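Local coordinates for protein hypoxanthine-guanine phosphoribosyltransferase (PDB 1PZM) that probably converts guanine to GMP and hypoxanthine to IMP in purine salvage, transferring the phosphoribosyl group from 5-phosphoribosyl 1-diphosphate, at residues A[38-43]-A[167-172]; A[57-62]-A[77-82]; A[119-124]-A[139-144]. One frame throughout, in Å; residues are numbered along the deposited sequence.

Contact 1 of 3, residues A[38-43]-A[167-172]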
# COMPACT_ATOMS: atom_id res chain seq x y z
N ALA A 38 -2.88 -16.12 -3.70
CA ALA A 38 -1.85 -17.16 -3.47
C ALA A 38 -1.63 -18.09 -4.67
O ALA A 38 -0.47 -18.40 -5.03
CB ALA A 38 -2.18 -18.00 -2.18
N LYS A 39 -2.73 -18.55 -5.26
CA LYS A 39 -2.69 -19.42 -6.46
C LYS A 39 -2.10 -18.65 -7.63
O LYS A 39 -1.27 -19.18 -8.37
CB LYS A 39 -4.09 -19.97 -6.83
CG LYS A 39 -4.59 -21.05 -5.78
CD LYS A 39 -5.93 -21.64 -6.25
CE LYS A 39 -6.17 -22.99 -5.58
NZ LYS A 39 -7.31 -23.77 -6.14
N CYS A 40 -2.49 -17.37 -7.77
CA CYS A 40 -2.01 -16.59 -8.92
C CYS A 40 -0.49 -16.36 -8.73
O CYS A 40 0.29 -16.47 -9.66
CB CYS A 40 -2.80 -15.27 -9.04
SG CYS A 40 -2.06 -14.06 -10.19
N ALA A 41 -0.08 -16.08 -7.50
CA ALA A 41 1.36 -15.93 -7.19
C ALA A 41 2.16 -17.23 -7.58
O ALA A 41 3.29 -17.14 -8.09
CB ALA A 41 1.55 -15.62 -5.73
N LYS A 42 1.58 -18.42 -7.33
CA LYS A 42 2.27 -19.63 -7.75
C LYS A 42 2.39 -19.72 -9.28
O LYS A 42 3.40 -20.23 -9.82
CB LYS A 42 1.59 -20.91 -7.21
CG LYS A 42 1.50 -21.01 -5.70
CD LYS A 42 0.76 -22.31 -5.24
CE LYS A 42 0.61 -22.24 -3.71
NZ LYS A 42 1.91 -22.41 -2.95
N LYS A 43 1.35 -19.27 -9.98
CA LYS A 43 1.40 -19.20 -11.44
C LYS A 43 2.53 -18.26 -11.92
O LYS A 43 3.38 -18.65 -12.73
CB LYS A 43 0.06 -18.70 -12.00
CG LYS A 43 -1.04 -19.68 -12.22
CD LYS A 43 -2.21 -18.96 -12.97
CE LYS A 43 -3.54 -19.80 -12.97
NZ LYS A 43 -4.81 -18.97 -12.86
N VAL A 167 -4.78 -8.68 -20.54
CA VAL A 167 -4.63 -8.89 -19.04
C VAL A 167 -4.05 -10.27 -18.75
O VAL A 167 -4.72 -11.29 -18.94
CB VAL A 167 -5.93 -8.75 -18.20
CG1 VAL A 167 -5.69 -9.17 -16.74
CG2 VAL A 167 -6.42 -7.32 -18.16
N ASP A 168 -2.78 -10.30 -18.42
CA ASP A 168 -2.09 -11.60 -18.32
C ASP A 168 -2.60 -12.37 -17.10
O ASP A 168 -2.77 -13.59 -17.19
CB ASP A 168 -0.59 -11.43 -18.19
CG ASP A 168 -0.06 -10.53 -19.27
OD1 ASP A 168 0.09 -11.04 -20.40
OD2 ASP A 168 0.17 -9.33 -19.10
N TYR A 169 -2.83 -11.66 -15.98
CA TYR A 169 -3.28 -12.37 -14.76
C TYR A 169 -4.54 -11.76 -14.14
O TYR A 169 -4.47 -11.02 -13.16
CB TYR A 169 -2.14 -12.44 -13.73
CG TYR A 169 -0.87 -13.10 -14.26
CD1 TYR A 169 -0.69 -14.50 -14.19
CD2 TYR A 169 0.17 -12.32 -14.76
CE1 TYR A 169 0.46 -15.08 -14.69
CE2 TYR A 169 1.33 -12.88 -15.23
CZ TYR A 169 1.48 -14.25 -15.19
OH TYR A 169 2.65 -14.81 -15.64
N PRO A 170 -5.72 -12.09 -14.66
CA PRO A 170 -6.94 -11.55 -14.09
C PRO A 170 -7.32 -12.54 -12.98
O PRO A 170 -7.77 -13.67 -13.27
CB PRO A 170 -7.92 -11.65 -15.23
CG PRO A 170 -7.43 -12.81 -16.14
CD PRO A 170 -5.98 -13.07 -15.73
N VAL A 171 -7.21 -12.11 -11.73
CA VAL A 171 -7.35 -13.06 -10.61
C VAL A 171 -8.78 -13.50 -10.47
O VAL A 171 -9.08 -14.69 -10.37
CB VAL A 171 -6.85 -12.42 -9.31
CG1 VAL A 171 -6.94 -13.43 -8.18
CG2 VAL A 171 -5.40 -12.00 -9.46
N ILE A 172 -9.69 -12.54 -10.47
CA ILE A 172 -11.11 -12.87 -10.37
C ILE A 172 -11.88 -12.14 -11.45
O ILE A 172 -11.65 -10.94 -11.63
CB ILE A 172 -11.66 -12.44 -9.00
CG1 ILE A 172 -10.74 -12.97 -7.88
CG2 ILE A 172 -13.12 -12.89 -8.85
CD1 ILE A 172 -11.18 -12.49 -6.47
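Cys-40 on helix 30-48 puts its sulfur between two side chains of strand 169-173. SG of Cys-40 lies 3.9 Å from CB of Tyr-169 and 4.0 Å from CG2 of Val-171. The thiol thus touches two residues, i and i+2, of the strand. Its chi1 of 167° sets SG opposite the backbone N and carries it out from the helix onto the strand. CB of Cys-40 follows behind, 4.2 Å from CG2 of Val-171.

On the strand side the two partners differ. Tyr-169 offers the root of its side chain. Its ring swings past the cysteine, with chi1 at -56° and CG anti to the carbonyl carbon. SG of Cys-40 stands 5.1 Å from the centroid of the Tyr-169 ring and 52° off the ring normal. This is an oblique sulfur-aromatic contact. The far end of the ring runs along the helix towards its C-terminal part. There the ring touches Ile-44 and Tyr-48, and OH is hydrogen-bonded to OD2 of Asp-47. That bond ties the phenol to the same helix that Cys-40 occupies. Val-171 meets Cys-40 through one methyl branch, CG2. It also touches Ala-36, one turn earlier on the helix, and Phe-71 of helix 69-81.

The contact is made by sulfur and carbon atoms and is largely buried. Tyr-169 and Val-171 share backbone hydrogen bonds with Val-153, which hold the strand in the sheet. This is helix-on-sheet packing in the alpha/beta core of a type I phosphoribosyltransferase, with helix 30-48 covering one face of the parallel sheet.

Contact 2 of 3, residues A[57-62]-A[77-82]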
# COMPACT_ATOMS: atom_id res chain seq x y z
N ASN A 57 17.86 -8.37 -10.61
CA ASN A 57 17.00 -8.49 -11.79
C ASN A 57 15.68 -9.11 -11.32
O ASN A 57 15.39 -10.28 -11.59
CB ASN A 57 17.73 -9.32 -12.87
CG ASN A 57 16.89 -9.61 -14.11
OD1 ASN A 57 16.19 -8.74 -14.63
ND2 ASN A 57 16.97 -10.84 -14.58
N PRO A 58 14.92 -8.34 -10.55
CA PRO A 58 13.71 -8.84 -9.88
C PRO A 58 12.47 -8.64 -10.71
O PRO A 58 12.59 -8.12 -11.80
CB PRO A 58 13.64 -7.92 -8.65
CG PRO A 58 14.15 -6.63 -9.19
CD PRO A 58 15.15 -6.92 -10.24
N LEU A 59 11.30 -9.06 -10.21
CA LEU A 59 10.00 -8.62 -10.75
C LEU A 59 9.66 -7.31 -10.11
O LEU A 59 9.56 -7.22 -8.86
CB LEU A 59 8.89 -9.57 -10.34
CG LEU A 59 7.50 -9.35 -10.92
CD1 LEU A 59 7.56 -9.23 -12.42
CD2 LEU A 59 6.63 -10.57 -10.52
N TYR A 60 9.51 -6.29 -10.94
CA TYR A 60 9.07 -4.99 -10.48
C TYR A 60 7.57 -4.97 -10.46
O TYR A 60 6.94 -5.10 -11.53
CB TYR A 60 9.56 -3.89 -11.42
CG TYR A 60 10.99 -3.51 -11.16
CD1 TYR A 60 12.06 -4.28 -11.67
CD2 TYR A 60 11.30 -2.34 -10.43
CE1 TYR A 60 13.40 -3.87 -11.43
CE2 TYR A 60 12.64 -1.93 -10.19
CZ TYR A 60 13.66 -2.71 -10.71
OH TYR A 60 14.93 -2.34 -10.49
N LEU A 61 7.00 -4.75 -9.27
CA LEU A 61 5.54 -4.57 -9.18
C LEU A 61 5.29 -3.07 -9.28
O LEU A 61 5.83 -2.29 -8.45
CB LEU A 61 5.00 -5.13 -7.86
CG LEU A 61 5.16 -6.65 -7.61
CD1 LEU A 61 4.70 -7.03 -6.21
CD2 LEU A 61 4.41 -7.47 -8.66
N LEU A 62 4.52 -2.67 -10.29
CA LEU A 62 4.14 -1.27 -10.51
C LEU A 62 2.72 -1.03 -9.98
O LEU A 62 1.70 -1.37 -10.66
CB LEU A 62 4.29 -0.89 -12.02
CG LEU A 62 5.74 -0.47 -12.40
CD1 LEU A 62 6.93 -1.38 -11.87
CD2 LEU A 62 5.87 -0.35 -13.91
N ARG A 77 3.59 -10.08 -0.64
CA ARG A 77 3.85 -11.13 0.35
C ARG A 77 3.58 -12.58 -0.11
O ARG A 77 4.34 -13.47 0.19
CB ARG A 77 3.14 -10.81 1.66
CG ARG A 77 3.73 -9.56 2.37
CD ARG A 77 2.92 -9.11 3.54
NE ARG A 77 1.71 -8.37 3.18
CZ ARG A 77 0.99 -7.75 4.14
NH1 ARG A 77 1.43 -7.80 5.46
NH2 ARG A 77 -0.11 -7.08 3.83
N PHE A 78 2.54 -12.80 -0.88
CA PHE A 78 2.37 -14.09 -1.56
C PHE A 78 3.50 -14.45 -2.54
O PHE A 78 3.91 -15.63 -2.64
CB PHE A 78 0.98 -14.14 -2.28
CG PHE A 78 -0.17 -14.22 -1.31
CD1 PHE A 78 -1.14 -13.22 -1.29
CD2 PHE A 78 -0.22 -15.25 -0.35
CE1 PHE A 78 -2.18 -13.26 -0.33
CE2 PHE A 78 -1.22 -15.31 0.62
CZ PHE A 78 -2.23 -14.29 0.64
N LEU A 79 4.01 -13.46 -3.25
CA LEU A 79 5.18 -13.66 -4.11
C LEU A 79 6.46 -14.01 -3.28
O LEU A 79 7.24 -14.92 -3.65
CB LEU A 79 5.38 -12.43 -5.02
CG LEU A 79 4.44 -12.28 -6.21
CD1 LEU A 79 4.63 -10.87 -6.90
CD2 LEU A 79 4.56 -13.42 -7.24
N ALA A 80 6.60 -13.36 -2.13
CA ALA A 80 7.64 -13.76 -1.19
C ALA A 80 7.50 -15.23 -0.80
O ALA A 80 8.50 -15.95 -0.76
CB ALA A 80 7.60 -12.91 0.08
N ASP A 81 6.27 -15.67 -0.51
CA ASP A 81 6.03 -17.12 -0.20
C ASP A 81 6.51 -18.06 -1.33
O ASP A 81 6.91 -19.24 -1.08
CB ASP A 81 4.55 -17.42 -0.01
CG ASP A 81 3.94 -16.70 1.18
OD1 ASP A 81 4.66 -16.13 2.05
OD2 ASP A 81 2.71 -16.65 1.31
N GLU A 82 6.47 -17.54 -2.56
CA GLU A 82 6.87 -18.34 -3.72
C GLU A 82 8.35 -18.11 -4.10
O GLU A 82 8.81 -18.62 -5.10
CB GLU A 82 5.94 -18.08 -4.92
CG GLU A 82 4.44 -18.41 -4.73
CD GLU A 82 4.13 -19.81 -4.13
OE1 GLU A 82 4.78 -20.83 -4.48
OE2 GLU A 82 3.24 -19.89 -3.27
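A beta-alpha-beta unit, made of strand 59-64, helix 69-81 and strand 86-91, contains this contact near the last turn of its helix. Leu-79 reaches from the helix to two leucines on one face of the first strand. On the helix side the close contacts are made by one methyl, CD1 of Leu-79. CD1 of Leu-79 lies 3.8 Å from CD2 of Leu-61 and 3.9 Å from CD1 of Leu-61, so it sits against both branches of that leucine. The two side chains meet tip to tip. Leu-59 comes in differently: its side chain crosses that of Leu-79 at about a right angle, with CD2 of Leu-59 4.1 Å from CD1 of Leu-79. Different first torsions go with these two approaches. The crosswise Leu-59 has CG anti to the backbone N (chi1 -174°), whereas Leu-61 has it anti to the carbonyl carbon (chi1 -63°). All three side chains are buried.

The outer side of helix 69-81 faces the second subunit, where Asp-81 forms a salt bridge with Arg-194 of that chain. On the inner side, Leu-79 also packs on Val-86 of strand 86-91, and Leu-59 on Ile-44 of the adjacent helix 30-48 and Met-122 of strand 120-125.

Contact 3 of 3, residues A[119-124]-A[139-144]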
# COMPACT_ATOMS: atom_id res chain seq x y z
N ARG A 119 14.27 -4.19 -17.58
CA ARG A 119 13.74 -4.86 -16.37
C ARG A 119 12.42 -5.58 -16.61
O ARG A 119 11.69 -5.26 -17.58
CB ARG A 119 13.55 -3.84 -15.21
CG ARG A 119 14.80 -3.07 -14.84
CD ARG A 119 15.97 -3.95 -14.49
NE ARG A 119 17.09 -3.14 -14.08
CZ ARG A 119 18.33 -3.59 -13.91
NH1 ARG A 119 18.61 -4.87 -14.12
NH2 ARG A 119 19.28 -2.74 -13.53
N HIS A 120 12.10 -6.55 -15.76
CA HIS A 120 10.84 -7.29 -15.87
C HIS A 120 9.81 -6.56 -15.03
O HIS A 120 9.97 -6.40 -13.81
CB HIS A 120 11.02 -8.72 -15.40
CG HIS A 120 11.93 -9.53 -16.27
ND1 HIS A 120 11.60 -9.89 -17.57
CD2 HIS A 120 13.17 -10.03 -16.05
CE1 HIS A 120 12.59 -10.58 -18.10
NE2 HIS A 120 13.56 -10.68 -17.20
N ILE A 121 8.79 -6.01 -15.69
CA ILE A 121 7.82 -5.21 -14.94
C ILE A 121 6.39 -5.74 -15.03
O ILE A 121 5.99 -6.34 -16.03
CB ILE A 121 7.87 -3.72 -15.37
CG1 ILE A 121 7.39 -3.54 -16.78
CG2 ILE A 121 9.27 -3.08 -15.16
CD1 ILE A 121 7.28 -2.07 -17.16
N MET A 122 5.65 -5.52 -13.95
CA MET A 122 4.29 -6.00 -13.84
C MET A 122 3.39 -4.90 -13.30
O MET A 122 3.58 -4.42 -12.13
CB MET A 122 4.22 -7.19 -12.88
CG MET A 122 2.80 -7.77 -12.82
SD MET A 122 2.70 -9.35 -12.00
CE MET A 122 3.47 -10.37 -13.38
N LEU A 123 2.42 -4.51 -14.11
CA LEU A 123 1.45 -3.50 -13.68
C LEU A 123 0.43 -4.17 -12.79
O LEU A 123 -0.11 -5.25 -13.15
CB LEU A 123 0.74 -2.84 -14.87
CG LEU A 123 1.57 -1.85 -15.70
CD1 LEU A 123 0.91 -1.56 -17.02
CD2 LEU A 123 1.79 -0.57 -14.89
N VAL A 124 0.16 -3.52 -11.65
CA VAL A 124 -0.69 -4.12 -10.63
C VAL A 124 -1.93 -3.22 -10.48
O VAL A 124 -1.83 -2.06 -10.13
CB VAL A 124 0.02 -4.25 -9.24
CG1 VAL A 124 -0.98 -4.80 -8.19
CG2 VAL A 124 1.26 -5.17 -9.33
N ARG A 139 0.90 1.30 -22.78
CA ARG A 139 1.61 2.01 -23.85
C ARG A 139 2.73 2.84 -23.25
O ARG A 139 3.86 2.87 -23.78
CB ARG A 139 0.66 2.95 -24.63
CG ARG A 139 -0.51 2.26 -25.35
CD ARG A 139 -1.26 3.11 -26.42
NE ARG A 139 -2.36 2.32 -26.99
CZ ARG A 139 -2.28 1.59 -28.11
NH1 ARG A 139 -1.17 1.58 -28.84
NH2 ARG A 139 -3.34 0.90 -28.51
N PHE A 140 2.42 3.51 -22.15
CA PHE A 140 3.36 4.38 -21.54
C PHE A 140 4.56 3.62 -20.93
O PHE A 140 5.70 4.09 -21.04
CB PHE A 140 2.66 5.26 -20.53
CG PHE A 140 3.58 6.24 -19.86
CD1 PHE A 140 3.75 7.51 -20.38
CD2 PHE A 140 4.27 5.88 -18.70
CE1 PHE A 140 4.60 8.43 -19.74
CE2 PHE A 140 5.12 6.78 -18.06
CZ PHE A 140 5.29 8.07 -18.58
N MET A 141 4.34 2.47 -20.31
CA MET A 141 5.46 1.70 -19.74
C MET A 141 6.30 1.03 -20.85
O MET A 141 7.53 0.93 -20.72
CB MET A 141 4.97 0.68 -18.68
CG MET A 141 4.44 1.32 -17.38
SD MET A 141 5.66 2.44 -16.63
CE MET A 141 4.64 3.58 -15.55
N LEU A 142 5.64 0.61 -21.93
CA LEU A 142 6.29 -0.04 -23.10
C LEU A 142 7.40 0.78 -23.76
O LEU A 142 8.42 0.23 -24.20
CB LEU A 142 5.24 -0.43 -24.18
CG LEU A 142 4.41 -1.69 -23.84
CD1 LEU A 142 3.14 -1.90 -24.70
CD2 LEU A 142 5.27 -2.97 -23.84
N ALA A 143 7.19 2.09 -23.85
CA ALA A 143 8.16 3.03 -24.43
C ALA A 143 9.36 3.31 -23.50
O ALA A 143 10.21 4.12 -23.86
CB ALA A 143 7.48 4.35 -24.85
N LYS A 144 9.39 2.67 -22.31
CA LYS A 144 10.58 2.70 -21.41
C LYS A 144 11.51 1.49 -21.67
O LYS A 144 12.54 1.30 -21.00
CB LYS A 144 10.15 2.72 -19.94
CG LYS A 144 9.35 3.94 -19.50
CD LYS A 144 9.02 3.83 -18.01
CE LYS A 144 8.21 5.01 -17.49
NZ LYS A 144 9.00 6.26 -17.40
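Strand 120-125 and the end of helix 132-142 run past each other with Ile-121 and Met-141 nearest, their CA atoms 8.7 Å apart. Side chains alone bridge that distance. Met-141 points at the strand and drops between Ile-121 and Leu-123, two residues on the same face. The near part of its chain does the touching. CB of Met-141 meets CD1 of Ile-121 at 3.9 Å, and CG of Met-141 meets CD2 of Leu-123 at 4.1 Å. The methionine then bends at chi2 (-55°), which turns its sulfur out of the line set by CB and CG.

The packing is that of a helix on the parallel sheet of the phosphoribosyltransferase fold. Helix 132-142 comes after strand 120-125 and the short strand 127-128, and lies over the sheet face opposite to the one that carries helix 30-48. Met-122 points to that other face and touches Ile-44 and Tyr-48 there.

Ile-121 and Met-141 cross at about a right angle. Ile-121 holds CG1 between the backbone N and the carbonyl carbon (chi1 67°), and its extended chi2 of 174° carries CD1 out to the helix. Leu-123 approaches Met-141 at a slant. Within the sheet, Ile-121 and Leu-123 both rest on Leu-62 of strand 59-64, and Ile-121 also touches Leu-149. Beyond the helix end, Lys-144 forms a salt bridge with Asp-111.

In the fold
The three contacts share one parallel sheet. Contacts 1 and 2 lie on one face and touch directly: NZ of Lys-42 forms a salt bridge with OE2 of Glu-82 at 2.9 Å, and CB of Ala-41 packs on CB of Phe-78 at 3.8 Å. Contact 3 lies on the other face. Neighbouring strands join it to contact 2, with N of Leu-62 2.7 Å from O of Met-122, a probable hydrogen bond. Met-122 turns its side chain to the face of contact 1, where its CE lies 3.8 Å from CE2 of Tyr-169. The bound GMP is about 14 Å from the side chain of Val-171 and about 12 Å from that of Leu-123. Contact 2 lies away from this site.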